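Local structure of amidase, hydantoinase/carbamoylase family (6C0D) at the interface of chains A and B. The protein is an M20-family amidase of the hydantoinase/carbamoylase type, a zinc-binding homodimer that probably hydrolyses N-carbamoyl-L-amino acids. Sequence-based numbering; all coordinates share one arbitrary frame. Chains: chain A/B, Amidase, hydantoinase/carbamoylase family.

Contact 1: the interface of chains A and B. Residues chain A 232-233, 281-282; chain B 221, 293, 295.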
# COMPACT_ATOMS: atom_id res chain seq x y z
N HIS A 232 16.37 -3.56 -9.88
CA HIS A 232 16.27 -2.25 -10.52
C HIS A 232 15.24 -2.34 -11.65
O HIS A 232 15.36 -3.19 -12.53
CB HIS A 232 17.65 -1.86 -11.04
CG HIS A 232 17.74 -0.46 -11.58
ND1 HIS A 232 16.98 -0.02 -12.64
CD2 HIS A 232 18.52 0.59 -11.22
CE1 HIS A 232 17.27 1.24 -12.90
NE2 HIS A 232 18.20 1.64 -12.05
N ALA A 233 14.23 -1.47 -11.62
CA ALA A 233 13.12 -1.58 -12.56
C ALA A 233 13.49 -1.19 -13.99
O ALA A 233 12.69 -1.44 -14.90
CB ALA A 233 11.94 -0.71 -12.10
N PHE A 281 8.92 3.81 -7.47
CA PHE A 281 8.76 3.72 -8.93
C PHE A 281 9.79 2.82 -9.58
O PHE A 281 9.47 2.09 -10.52
CB PHE A 281 8.88 5.12 -9.56
CG PHE A 281 7.57 5.84 -9.79
CD1 PHE A 281 6.65 5.39 -10.73
CD2 PHE A 281 7.29 7.00 -9.09
CE1 PHE A 281 5.48 6.07 -10.96
CE2 PHE A 281 6.09 7.68 -9.31
CZ PHE A 281 5.19 7.20 -10.25
N SER A 282 11.06 2.92 -9.17
CA SER A 282 12.15 2.30 -9.92
C SER A 282 12.68 1.01 -9.30
O SER A 282 13.79 0.58 -9.63
CB SER A 282 13.29 3.29 -10.11
OG SER A 282 12.86 4.39 -10.91
N GLU B 221 6.52 7.69 -16.51
CA GLU B 221 5.96 7.39 -15.20
C GLU B 221 4.55 7.95 -15.12
O GLU B 221 4.28 9.04 -15.62
CB GLU B 221 6.83 7.96 -14.08
CG GLU B 221 8.15 7.19 -13.96
CD GLU B 221 9.10 7.77 -12.94
OE1 GLU B 221 9.01 8.98 -12.65
OE2 GLU B 221 9.94 7.02 -12.43
N GLN B 293 5.75 2.56 -14.12
CA GLN B 293 6.89 3.07 -14.87
C GLN B 293 7.08 2.17 -16.07
O GLN B 293 6.82 0.97 -15.99
CB GLN B 293 8.17 3.06 -14.01
CG GLN B 293 9.40 3.64 -14.71
CD GLN B 293 10.63 3.50 -13.82
OE1 GLN B 293 11.34 2.50 -13.90
NE2 GLN B 293 10.85 4.48 -12.95
N ARG B 295 9.94 1.70 -19.67
CA ARG B 295 11.14 2.17 -20.35
C ARG B 295 11.35 1.37 -21.62
O ARG B 295 11.04 0.17 -21.67
CB ARG B 295 12.41 2.02 -19.49
CG ARG B 295 12.27 2.57 -18.07
CD ARG B 295 13.62 2.60 -17.35
NE ARG B 295 13.44 2.79 -15.90
CZ ARG B 295 14.35 3.33 -15.10
NH1 ARG B 295 15.51 3.75 -15.59
NH2 ARG B 295 14.09 3.48 -13.80
O HOH W 1 10.32 0.12 -15.21
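With CG anti to the backbone N (chi1 -177°) and the chain extended beyond it, B:Gln293 stretches from strand 287-296 of one subunit to A:Ser282 of the other, whose OG stands beside its own backbone N (chi1 -65°). The amide NE2 donates to that hydroxyl at 2.9 Å in a nearly straight bond lying in the amide plane. A glutamine suits this place in the homodimer interface because its two ends do different work. NE2 also donates to the carboxylate OE2 of B:Glu221, on its anti lone pair, at 2.7 Å. OE1 accepts from both NE and NH2 of B:Arg295, which come in from the same face, above the carbonyl plane. These bonds probably steady the amide's rotation, and both partners also touch chain A themselves. B:Arg295 NH2 lies 3.3 Å from A:Ser282 OG, while the carboxylate of B:Glu221 lies over one face of the A:Phe281 ring, near its rim, with the planes 22° apart. CE1 of the A:His232 imidazole lies 4.0 Å from B:Arg295 NH2, the side chains crossing at about a right angle. A water bridges B:Gln293 OE1 and the carbonyl oxygen of A:Ala233, 2.9 Å from each.

Contact 2: the interface of chains A and B. Residues chain A 233, 238, 241, 243, 284; chain B 268-270.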
# COMPACT_ATOMS: atom_id res chain seq x y z
N ALA A 233 14.23 -1.47 -11.62
CA ALA A 233 13.12 -1.58 -12.56
C ALA A 233 13.49 -1.19 -13.99
O ALA A 233 12.69 -1.44 -14.90
CB ALA A 233 11.94 -0.71 -12.10
N MET A 238 12.54 -8.23 -18.18
CA MET A 238 11.29 -8.81 -17.67
C MET A 238 11.43 -10.30 -17.42
O MET A 238 10.84 -10.84 -16.47
CB MET A 238 10.15 -8.56 -18.66
CG MET A 238 9.81 -7.08 -18.87
SD MET A 238 9.32 -6.22 -17.34
CE MET A 238 7.65 -6.87 -17.13
N ARG A 241 12.69 -11.54 -13.87
CA ARG A 241 12.14 -10.90 -12.68
C ARG A 241 11.43 -11.89 -11.76
O ARG A 241 10.91 -12.91 -12.19
CB ARG A 241 11.16 -9.79 -13.06
CG ARG A 241 11.90 -8.60 -13.61
CD ARG A 241 10.95 -7.48 -13.96
NE ARG A 241 11.75 -6.39 -14.52
CZ ARG A 241 11.35 -5.13 -14.57
NH1 ARG A 241 10.13 -4.82 -14.12
NH2 ARG A 241 12.16 -4.21 -15.11
N ASP A 243 8.92 -10.51 -9.42
CA ASP A 243 8.19 -9.35 -8.93
C ASP A 243 7.10 -9.81 -7.96
O ASP A 243 6.12 -10.43 -8.36
CB ASP A 243 7.63 -8.59 -10.13
CG ASP A 243 6.94 -7.30 -9.76
OD1 ASP A 243 6.25 -7.23 -8.71
OD2 ASP A 243 7.03 -6.37 -10.61
N VAL A 284 11.59 -3.02 -8.68
CA VAL A 284 10.74 -4.21 -8.74
C VAL A 284 10.53 -4.69 -7.30
O VAL A 284 11.52 -4.94 -6.60
CB VAL A 284 11.41 -5.31 -9.59
CG1 VAL A 284 10.50 -6.54 -9.67
CG2 VAL A 284 11.80 -4.77 -10.98
N VAL B 268 10.73 -2.84 -20.68
CA VAL B 268 10.42 -3.08 -19.27
C VAL B 268 9.24 -2.24 -18.82
O VAL B 268 9.02 -1.11 -19.29
CB VAL B 268 11.62 -2.84 -18.32
CG1 VAL B 268 12.72 -3.90 -18.58
CG2 VAL B 268 12.17 -1.40 -18.41
N TRP B 269 8.47 -2.79 -17.87
CA TRP B 269 7.44 -2.00 -17.20
C TRP B 269 7.22 -2.59 -15.82
O TRP B 269 7.41 -3.79 -15.60
CB TRP B 269 6.13 -1.93 -17.99
CG TRP B 269 5.36 -3.24 -18.15
CD1 TRP B 269 4.28 -3.68 -17.39
CD2 TRP B 269 5.57 -4.22 -19.15
NE1 TRP B 269 3.84 -4.89 -17.87
CE2 TRP B 269 4.61 -5.24 -18.96
CE3 TRP B 269 6.50 -4.36 -20.20
CZ2 TRP B 269 4.54 -6.37 -19.77
CZ3 TRP B 269 6.43 -5.50 -21.01
CH2 TRP B 269 5.47 -6.48 -20.79
N THR B 270 6.83 -1.72 -14.89
CA THR B 270 6.87 -2.06 -13.46
C THR B 270 5.78 -1.32 -12.72
O THR B 270 5.67 -0.10 -12.83
CB THR B 270 8.22 -1.66 -12.84
OG1 THR B 270 9.29 -2.02 -13.72
CG2 THR B 270 8.42 -2.34 -11.47
O HOH W 2 10.32 0.12 -15.21
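A:Met238, B:Trp269 and B:Thr270 bury the most surface in this patch of the dimer interface. The flexible thioether of A:Met238, bent at chi2 and chi3 (-60° and -75°), brings its methyl CE over the centre of the six-membered ring of B:Trp269, 3.9 Å from the centroid, as a CH-pi contact. The two side chains cross at about a right angle, and the broad indole offers the methyl a flat apolar seat. Next to it, the sulfur SD receives a weak hydrogen bond from the backbone N of B:Trp269.

B:Thr270 serves with both branches. Its hydroxyl OG1 accepts from NH1 of A:Arg241 at 2.9 Å, within the guanidinium plane, and the water held by A:Ala233 O and B:Gln293 also bonds B:Thr270 OG1, at 2.8 Å. Its methyl CG2 lies 3.9 Å from A:Ala233 CB, where a small side chain lets the threonine come close.

A:Arg241 is suited to joining these groups: an extended chain carries its guanidinium between A:Val284 CG2 on one face and A:Met238 SD on the other. NH2 donates to A:Ala233 O at 2.8 Å, from above the carbonyl plane, which helps fix the guanidinium's rotation. In the fold, the start of strand 268-277 of chain B lies against the 3-10 helix 238-240 and neighbouring loop residues of chain A, beside the short strand 283-284.

Contact 3: the interface of chains A and B. Residues chain A 202, 205, 268; chain B 237, 240.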
# COMPACT_ATOMS: atom_id res chain seq x y z
N ARG A 202 -28.23 -4.51 1.57
CA ARG A 202 -29.12 -5.55 1.03
C ARG A 202 -30.58 -5.19 1.26
O ARG A 202 -31.39 -5.19 0.32
CB ARG A 202 -28.80 -6.90 1.66
CG ARG A 202 -29.84 -7.99 1.36
CD ARG A 202 -29.80 -8.46 -0.09
NE ARG A 202 -28.78 -9.48 -0.30
CZ ARG A 202 -28.21 -9.74 -1.48
NH1 ARG A 202 -27.29 -10.69 -1.57
NH2 ARG A 202 -28.55 -9.04 -2.56
N ALA A 205 -31.00 -2.16 -0.93
CA ALA A 205 -30.99 -2.50 -2.35
C ALA A 205 -32.28 -3.20 -2.77
O ALA A 205 -32.69 -3.09 -3.93
CB ALA A 205 -29.79 -3.38 -2.70
N VAL A 268 -19.41 -13.19 0.66
CA VAL A 268 -18.58 -12.00 0.43
C VAL A 268 -17.11 -12.30 0.66
O VAL A 268 -16.74 -13.13 1.50
CB VAL A 268 -18.99 -10.78 1.30
CG1 VAL A 268 -20.39 -10.27 0.88
CG2 VAL A 268 -18.93 -11.09 2.82
N PRO B 237 -23.37 -6.75 -0.42
CA PRO B 237 -23.31 -7.89 -1.34
C PRO B 237 -22.33 -7.62 -2.47
O PRO B 237 -22.14 -6.48 -2.89
CB PRO B 237 -24.75 -8.01 -1.87
CG PRO B 237 -25.60 -7.31 -0.83
CD PRO B 237 -24.74 -6.20 -0.29
N ILE B 240 -23.28 -5.40 -5.72
CA ILE B 240 -23.46 -3.95 -5.76
C ILE B 240 -22.18 -3.20 -5.40
O ILE B 240 -22.22 -1.98 -5.20
CB ILE B 240 -24.64 -3.51 -4.87
CG1 ILE B 240 -24.35 -3.75 -3.39
CG2 ILE B 240 -25.93 -4.23 -5.30
CD1 ILE B 240 -25.47 -3.32 -2.46
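The contact between A:Arg202 and B:Pro237 is the packing of an aliphatic ring against the face of a guanidinium. Ring atom CG of the proline sits over the centre of that face, 3.6 Å from CZ of the arginine. The neighbouring ring carbon CB lies 3.7 Å from NH1, so two corners of the pyrrolidine share the face. The arginine reaches this position by folding: chi1 of 169° swings CG away from the backbone N, and the chain then turns at chi2 and chi3 (72° and 84°), laying the guanidinium over the proline instead of pointing it straight away from helix 202-206. Arginine suits the place because its planar end can pack by a face while the N-H groups remain directed along its edges. Proline offers a compact apolar ring whose closure limits its own motion.

Looser apolar contacts flank this packing. CD1 of B:Ile240, at the tip of its longer branch, approaches CB of A:Ala205 at 4.3 Å. A small alanine here lets the helix surface come near the isoleucine. On the proline's other flank, CG1 of A:Val268 lies 4.4 Å from CA of B:Pro237, a marginal touch with little surface buried.

By setting the proline and the following 3-10 helix 238-240 of chain B against helix 202-206 of chain A, the patch extends the homodimer interface and probably helps hold the partner's loop in register.

The C-alpha centres of contacts 1 and 2 lie about 7 Å apart; both use A:Ala233, and one water, bound to A:Ala233 O, B:Gln293 OE1 and B:Thr270 OG1, joins them. The C-alpha centre of contact 3 lies about 38 Å from that of contact 1 and about 37 Å from that of contact 2. The 3-10 helix 238-240 serves contact 2 from chain A and contact 3 from chain B; residue 268 recurs with the chains the other way round. By two-fold symmetry the twin of contact 3 adjoins contact 2, so each end probably carries all three contacts, which should limit rocking between subunits.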